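Local coordinates for protein glutaryl-CoA dehydrogenase (Mycobacterium smegmatis, PDB 3SF6) that belongs to the acyl-CoA dehydrogenase family of flavoproteins and binds a dihydroflavine-adenine dinucleotide in a fold of helical and beta domains, at residues S117-Q131 against R244-L258. Numbering follows the deposited sequence.
With SO4 (sulfate ion), chain M.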
loop_
_atom_site.group_PDB
_atom_site.type_symbol
_atom_site.label_atom_id
_atom_site.label_comp_id
_atom_site.label_asym_id
_atom_site.label_seq_id
_atom_site.Cartn_x
_atom_site.Cartn_y
_atom_site.Cartn_z
ATOM N N SER A 117 3.588 -6.417 -33.569
ATOM C CA SER A 117 4.502 -7.142 -32.683
ATOM C C SER A 117 4.141 -8.606 -32.426
ATOM O O SER A 117 4.959 -9.330 -31.869
ATOM C CB SER A 117 4.670 -6.406 -31.337
ATOM O OG SER A 117 3.461 -6.290 -30.619
ATOM N N LEU A 118 2.926 -9.034 -32.818
ATOM C CA LEU A 118 2.496 -10.409 -32.683
ATOM C C LEU A 118 2.367 -11.080 -34.047
ATOM O O LEU A 118 3.180 -11.958 -34.368
ATOM C CB LEU A 118 1.191 -10.560 -31.885
ATOM C CG LEU A 118 1.317 -10.192 -30.398
ATOM C CD1 LEU A 118 -0.072 -10.317 -29.671
ATOM C CD2 LEU A 118 2.418 -10.969 -29.691
ATOM N N ALA A 119 1.368 -10.689 -34.832
ATOM C CA ALA A 119 1.076 -11.390 -36.104
ATOM C C ALA A 119 2.158 -11.150 -37.159
ATOM O O ALA A 119 2.815 -12.114 -37.622
ATOM C CB ALA A 119 -0.318 -11.036 -36.642
ATOM N N MET A 120 2.465 -9.887 -37.473
ATOM C CA MET A 120 3.556 -9.627 -38.430
ATOM C C MET A 120 4.913 -10.139 -37.932
ATOM O O MET A 120 5.700 -10.744 -38.688
ATOM C CB MET A 120 3.638 -8.141 -38.793
ATOM C CG MET A 120 2.496 -7.652 -39.648
ATOM S SD MET A 120 2.456 -5.829 -39.798
ATOM C CE MET A 120 3.754 -5.619 -41.022
ATOM N N TYR A 121 5.217 -9.872 -36.671
ATOM C CA TYR A 121 6.481 -10.323 -36.091
ATOM C C TYR A 121 6.650 -11.835 -36.248
ATOM O O TYR A 121 7.728 -12.308 -36.614
ATOM C CB TYR A 121 6.578 -9.942 -34.628
ATOM C CG TYR A 121 7.904 -10.377 -34.017
ATOM C CD1 TYR A 121 9.030 -9.567 -34.065
ATOM C CD2 TYR A 121 8.012 -11.594 -33.393
ATOM C CE1 TYR A 121 10.253 -9.985 -33.494
ATOM C CE2 TYR A 121 9.220 -12.022 -32.840
ATOM C CZ TYR A 121 10.317 -11.226 -32.902
ATOM O OH TYR A 121 11.465 -11.694 -32.320
ATOM N N ALA A 122 5.595 -12.599 -35.944
ATOM C CA ALA A 122 5.681 -14.048 -36.054
ATOM C C ALA A 122 6.079 -14.478 -37.474
ATOM O O ALA A 122 6.925 -15.359 -37.663
ATOM C CB ALA A 122 4.347 -14.730 -35.641
ATOM N N ILE A 123 5.417 -13.891 -38.460
ATOM C CA ILE A 123 5.686 -14.177 -39.878
ATOM C C ILE A 123 7.110 -13.715 -40.249
ATOM O O ILE A 123 7.870 -14.434 -40.896
ATOM C CB ILE A 123 4.596 -13.545 -40.766
ATOM C CG1 ILE A 123 3.241 -14.229 -40.519
ATOM C CG2 ILE A 123 4.980 -13.685 -42.251
ATOM C CD1 ILE A 123 2.022 -13.486 -41.163
ATOM N N HIS A 124 7.466 -12.505 -39.815
ATOM C CA HIS A 124 8.796 -11.925 -40.071
ATOM C C HIS A 124 9.902 -12.816 -39.496
ATOM O O HIS A 124 10.962 -13.008 -40.141
ATOM C CB HIS A 124 8.831 -10.515 -39.499
ATOM C CG HIS A 124 9.916 -9.639 -40.035
ATOM N ND1 HIS A 124 11.240 -9.784 -39.655
ATOM C CD2 HIS A 124 9.863 -8.529 -40.815
ATOM C CE1 HIS A 124 11.965 -8.845 -40.255
ATOM N NE2 HIS A 124 11.158 -8.068 -40.963
ATOM N N ALA A 125 9.684 -13.349 -38.296
ATOM C CA ALA A 125 10.701 -14.082 -37.544
ATOM C C ALA A 125 10.790 -15.559 -37.883
ATOM O O ALA A 125 11.905 -16.143 -37.879
ATOM C CB ALA A 125 10.473 -13.940 -36.042
ATOM N N PHE A 126 9.645 -16.169 -38.183
ATOM C CA PHE A 126 9.562 -17.618 -38.332
ATOM C C PHE A 126 8.992 -18.099 -39.646
ATOM O O PHE A 126 8.906 -19.306 -39.878
ATOM C CB PHE A 126 8.717 -18.203 -37.186
ATOM C CG PHE A 126 9.170 -17.771 -35.833
ATOM C CD1 PHE A 126 10.403 -18.151 -35.344
ATOM C CD2 PHE A 126 8.347 -16.990 -35.027
ATOM C CE1 PHE A 126 10.844 -17.736 -34.106
ATOM C CE2 PHE A 126 8.799 -16.585 -33.785
ATOM C CZ PHE A 126 10.014 -16.954 -33.324
ATOM N N GLY A 127 8.557 -17.165 -40.485
ATOM C CA GLY A 127 7.869 -17.516 -41.711
ATOM C C GLY A 127 8.842 -17.868 -42.815
ATOM O O GLY A 127 10.047 -17.534 -42.774
ATOM N N SER A 128 8.324 -18.582 -43.795
ATOM C CA SER A 128 9.014 -18.767 -45.075
ATOM C C SER A 128 9.049 -17.446 -45.854
ATOM O O SER A 128 8.256 -16.528 -45.602
ATOM C CB SER A 128 8.266 -19.820 -45.895
ATOM O OG SER A 128 6.946 -19.364 -46.221
ATOM N N ASP A 129 9.921 -17.374 -46.855
ATOM C CA ASP A 129 9.911 -16.195 -47.721
ATOM C C ASP A 129 8.550 -16.053 -48.408
ATOM O O ASP A 129 8.037 -14.940 -48.554
ATOM C CB ASP A 129 11.019 -16.285 -48.772
ATOM C CG ASP A 129 12.423 -16.213 -48.176
ATOM O OD1 ASP A 129 12.592 -15.909 -46.982
ATOM O OD2 ASP A 129 13.371 -16.424 -48.972
ATOM N N GLU A 130 7.928 -17.169 -48.778
ATOM C CA GLU A 130 6.611 -17.112 -49.416
ATOM C C GLU A 130 5.573 -16.437 -48.515
ATOM O O GLU A 130 4.776 -15.601 -48.966
ATOM C CB GLU A 130 6.142 -18.535 -49.798
ATOM C CG GLU A 130 4.814 -18.650 -50.575
ATOM C CD GLU A 130 4.242 -20.096 -50.583
ATOM O OE1 GLU A 130 5.018 -21.072 -50.408
ATOM O OE2 GLU A 130 3.002 -20.259 -50.725
ATOM N N GLN A 131 5.571 -16.821 -47.235
ATOM C CA GLN A 131 4.642 -16.217 -46.259
ATOM C C GLN A 131 4.914 -14.712 -46.039
ATOM O O GLN A 131 3.977 -13.865 -46.000
ATOM C CB GLN A 131 4.737 -16.976 -44.911
ATOM C CG GLN A 131 4.087 -18.363 -44.968
ATOM C CD GLN A 131 4.585 -19.288 -43.896
ATOM O OE1 GLN A 131 5.507 -18.958 -43.148
ATOM N NE2 GLN A 131 3.967 -20.467 -43.794
ATOM N N ARG A 244 2.627 -23.954 -42.400
ATOM C CA ARG A 244 3.394 -24.025 -41.149
ATOM C C ARG A 244 4.490 -22.978 -41.175
ATOM O O ARG A 244 5.117 -22.769 -42.199
ATOM C CB ARG A 244 3.983 -25.440 -40.983
ATOM C CG ARG A 244 4.849 -25.636 -39.751
ATOM C CD ARG A 244 5.414 -27.086 -39.687
ATOM N NE ARG A 244 5.985 -27.531 -40.959
ATOM C CZ ARG A 244 7.267 -27.413 -41.317
ATOM N NH1 ARG A 244 8.165 -26.885 -40.497
ATOM N NH2 ARG A 244 7.656 -27.840 -42.511
ATOM N N LEU A 245 4.719 -22.318 -40.042
ATOM C CA LEU A 245 5.867 -21.410 -39.898
ATOM C C LEU A 245 7.120 -22.258 -39.733
ATOM O O LEU A 245 7.292 -22.910 -38.707
ATOM C CB LEU A 245 5.661 -20.522 -38.663
ATOM C CG LEU A 245 4.578 -19.457 -38.738
ATOM C CD1 LEU A 245 4.392 -18.889 -37.282
ATOM C CD2 LEU A 245 4.967 -18.313 -39.689
ATOM N N PRO A 246 8.011 -22.270 -40.751
ATOM C CA PRO A 246 9.116 -23.212 -40.659
ATOM C C PRO A 246 10.088 -22.969 -39.515
ATOM O O PRO A 246 10.742 -23.896 -39.054
ATOM C CB PRO A 246 9.828 -23.054 -42.030
ATOM C CG PRO A 246 9.432 -21.691 -42.508
ATOM C CD PRO A 246 8.033 -21.501 -42.015
ATOM N N GLY A 247 10.225 -21.724 -39.079
ATOM C CA GLY A 247 11.234 -21.391 -38.090
ATOM C C GLY A 247 10.779 -21.584 -36.651
ATOM O O GLY A 247 11.618 -21.544 -35.738
ATOM N N ALA A 248 9.492 -21.899 -36.468
ATOM C CA ALA A 248 8.912 -22.061 -35.131
ATOM C C ALA A 248 8.898 -23.524 -34.746
ATOM O O ALA A 248 8.178 -24.319 -35.346
ATOM C CB ALA A 248 7.502 -21.436 -35.065
ATOM N N THR A 249 9.748 -23.897 -33.788
ATOM C CA THR A 249 9.902 -25.326 -33.448
ATOM C C THR A 249 9.693 -25.629 -31.950
ATOM O O THR A 249 9.917 -26.762 -31.493
ATOM C CB THR A 249 11.259 -25.876 -33.904
ATOM O OG1 THR A 249 12.302 -25.154 -33.250
ATOM C CG2 THR A 249 11.422 -25.787 -35.451
ATOM N N SER A 250 9.256 -24.638 -31.190
ATOM C CA SER A 250 9.016 -24.841 -29.763
ATOM C C SER A 250 8.159 -23.723 -29.210
ATOM O O SER A 250 7.863 -22.762 -29.905
ATOM C CB SER A 250 10.347 -24.863 -29.006
ATOM O OG SER A 250 10.908 -23.553 -28.947
ATOM N N LEU A 251 7.794 -23.845 -27.935
ATOM C CA LEU A 251 7.071 -22.784 -27.221
ATOM C C LEU A 251 7.850 -21.476 -27.221
ATOM O O LEU A 251 7.293 -20.381 -27.100
ATOM C CB LEU A 251 6.765 -23.227 -25.773
ATOM C CG LEU A 251 5.775 -22.345 -24.997
ATOM C CD1 LEU A 251 4.320 -22.400 -25.571
ATOM C CD2 LEU A 251 5.816 -22.740 -23.506
ATOM N N GLY A 252 9.169 -21.551 -27.348
ATOM C CA GLY A 252 9.930 -20.319 -27.419
ATOM C C GLY A 252 9.537 -19.385 -28.563
ATOM O O GLY A 252 9.678 -18.158 -28.424
ATOM N N ALA A 253 9.008 -19.919 -29.671
ATOM C CA ALA A 253 8.578 -19.044 -30.795
ATOM C C ALA A 253 7.443 -18.104 -30.389
ATOM O O ALA A 253 7.609 -16.899 -30.521
ATOM C CB ALA A 253 8.220 -19.874 -32.056
ATOM N N PRO A 254 6.310 -18.621 -29.868
ATOM C CA PRO A 254 5.305 -17.633 -29.493
ATOM C C PRO A 254 5.761 -16.713 -28.361
ATOM O O PRO A 254 5.382 -15.538 -28.326
ATOM C CB PRO A 254 4.098 -18.494 -29.060
ATOM C CG PRO A 254 4.659 -19.870 -28.821
ATOM C CD PRO A 254 5.754 -19.989 -29.831
ATOM N N LEU A 255 6.565 -17.238 -27.449
ATOM C CA LEU A 255 7.102 -16.421 -26.365
ATOM C C LEU A 255 7.993 -15.301 -26.854
ATOM O O LEU A 255 7.980 -14.218 -26.261
ATOM C CB LEU A 255 7.848 -17.256 -25.290
ATOM C CG LEU A 255 6.984 -18.282 -24.537
ATOM C CD1 LEU A 255 7.774 -19.051 -23.476
ATOM C CD2 LEU A 255 5.788 -17.637 -23.924
ATOM N N ARG A 256 8.768 -15.518 -27.912
ATOM C CA ARG A 256 9.551 -14.392 -28.473
ATOM C C ARG A 256 8.637 -13.287 -28.983
ATOM O O ARG A 256 8.953 -12.106 -28.838
ATOM C CB ARG A 256 10.464 -14.847 -29.615
ATOM C CG ARG A 256 11.798 -15.487 -29.232
ATOM C CD ARG A 256 12.643 -15.813 -30.537
ATOM N NE ARG A 256 12.746 -14.649 -31.440
ATOM C CZ ARG A 256 13.322 -14.650 -32.657
ATOM N NH1 ARG A 256 13.837 -15.763 -33.172
ATOM N NH2 ARG A 256 13.366 -13.531 -33.387
ATOM N N CYS A 257 7.513 -13.675 -29.589
ATOM C CA CYS A 257 6.535 -12.695 -30.078
ATOM C C CYS A 257 5.990 -11.912 -28.877
ATOM O O CYS A 257 5.890 -10.673 -28.910
ATOM C CB CYS A 257 5.376 -13.368 -30.793
ATOM S SG CYS A 257 5.894 -14.396 -32.204
ATOM N N LEU A 258 5.602 -12.615 -27.824
ATOM C CA LEU A 258 5.072 -11.931 -26.634
ATOM C C LEU A 258 6.071 -10.925 -26.085
ATOM O O LEU A 258 5.685 -9.855 -25.653
ATOM C CB LEU A 258 4.689 -12.888 -25.528
ATOM C CG LEU A 258 3.625 -13.929 -25.861
ATOM C CD1 LEU A 258 3.296 -14.856 -24.672
ATOM C CD2 LEU A 258 2.368 -13.283 -26.315
HETATM S S SO4 M . 7.975 -27.598 -26.993
HETATM O O1 SO4 M . 9.264 -28.254 -26.900
HETATM O O2 SO4 M . 6.998 -28.367 -26.210
HETATM O O3 SO4 M . 7.566 -27.601 -28.365
HETATM O O4 SO4 M . 8.160 -26.255 -26.387
HETATM O O HOH W 1 14.016 -15.345 -36.545
#
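Phe126, in the last turn of helix 106-126, is the largest bump here, and its ring drops into a hollow between the loop at Gly247 and Ala248 and the N-terminal part of helix 252-286. The methyl of Ala253 makes a CH-pi contact over one face, CB lying 3.8 Å from the Phe126 ring centroid, while Ala125 CB covers the opposite face; residues this small let the ring slide in flat. Cys257 SG meets the ring at its edge. With SG swung back beside its own backbone N (chi1 -58°), the cysteine is a knob in the hole formed by Leu118, Tyr121, Ala122 and Phe126. Its sulfur also touches the edge of the Tyr121 ring, SG lying 3.7 Å from CD2, so one slim, polarisable side chain fills the gap between two aromatic rims.

On the outer side Arg256 bends at chi3 and turns one guanidinium face to Phe126 CZ, near the group's rim, the planes too steeply inclined to stack. Its NH2 donates to Tyr121 OH at 2.9 Å, the two planes standing 77° apart, and NE adds a weaker bond to the same oxygen.

Where the helix ends, Phe126 O accepts from Gly247 N (2.9 Å), which belongs to the type I turn Leu245 to Ala248. Gly247 suits this spot because a side chain would point at helix 106-126 and crowd the backbone, Gly247 CA being 4.1 Å from Phe126 CA. Beyond it, Leu245 CD2 packs on Gly127 CA at 3.6 Å, the leucine's other neighbours including Trp194 of the beta domain. Gln131 completes a capping box with Ser128, and its NE2 reaches Arg244 O at 3.0 Å, coming from above the carbonyl plane.

Leu118, whose side chain is about 5 Å from the bound dihydroflavine-adenine dinucleotide, brings the helix pair near that ligand. Segments 117-126 and 252-258, their directions 131° apart, join the N-terminal and C-terminal helical domains beside the middle beta domain, as in the acyl-CoA dehydrogenase fold.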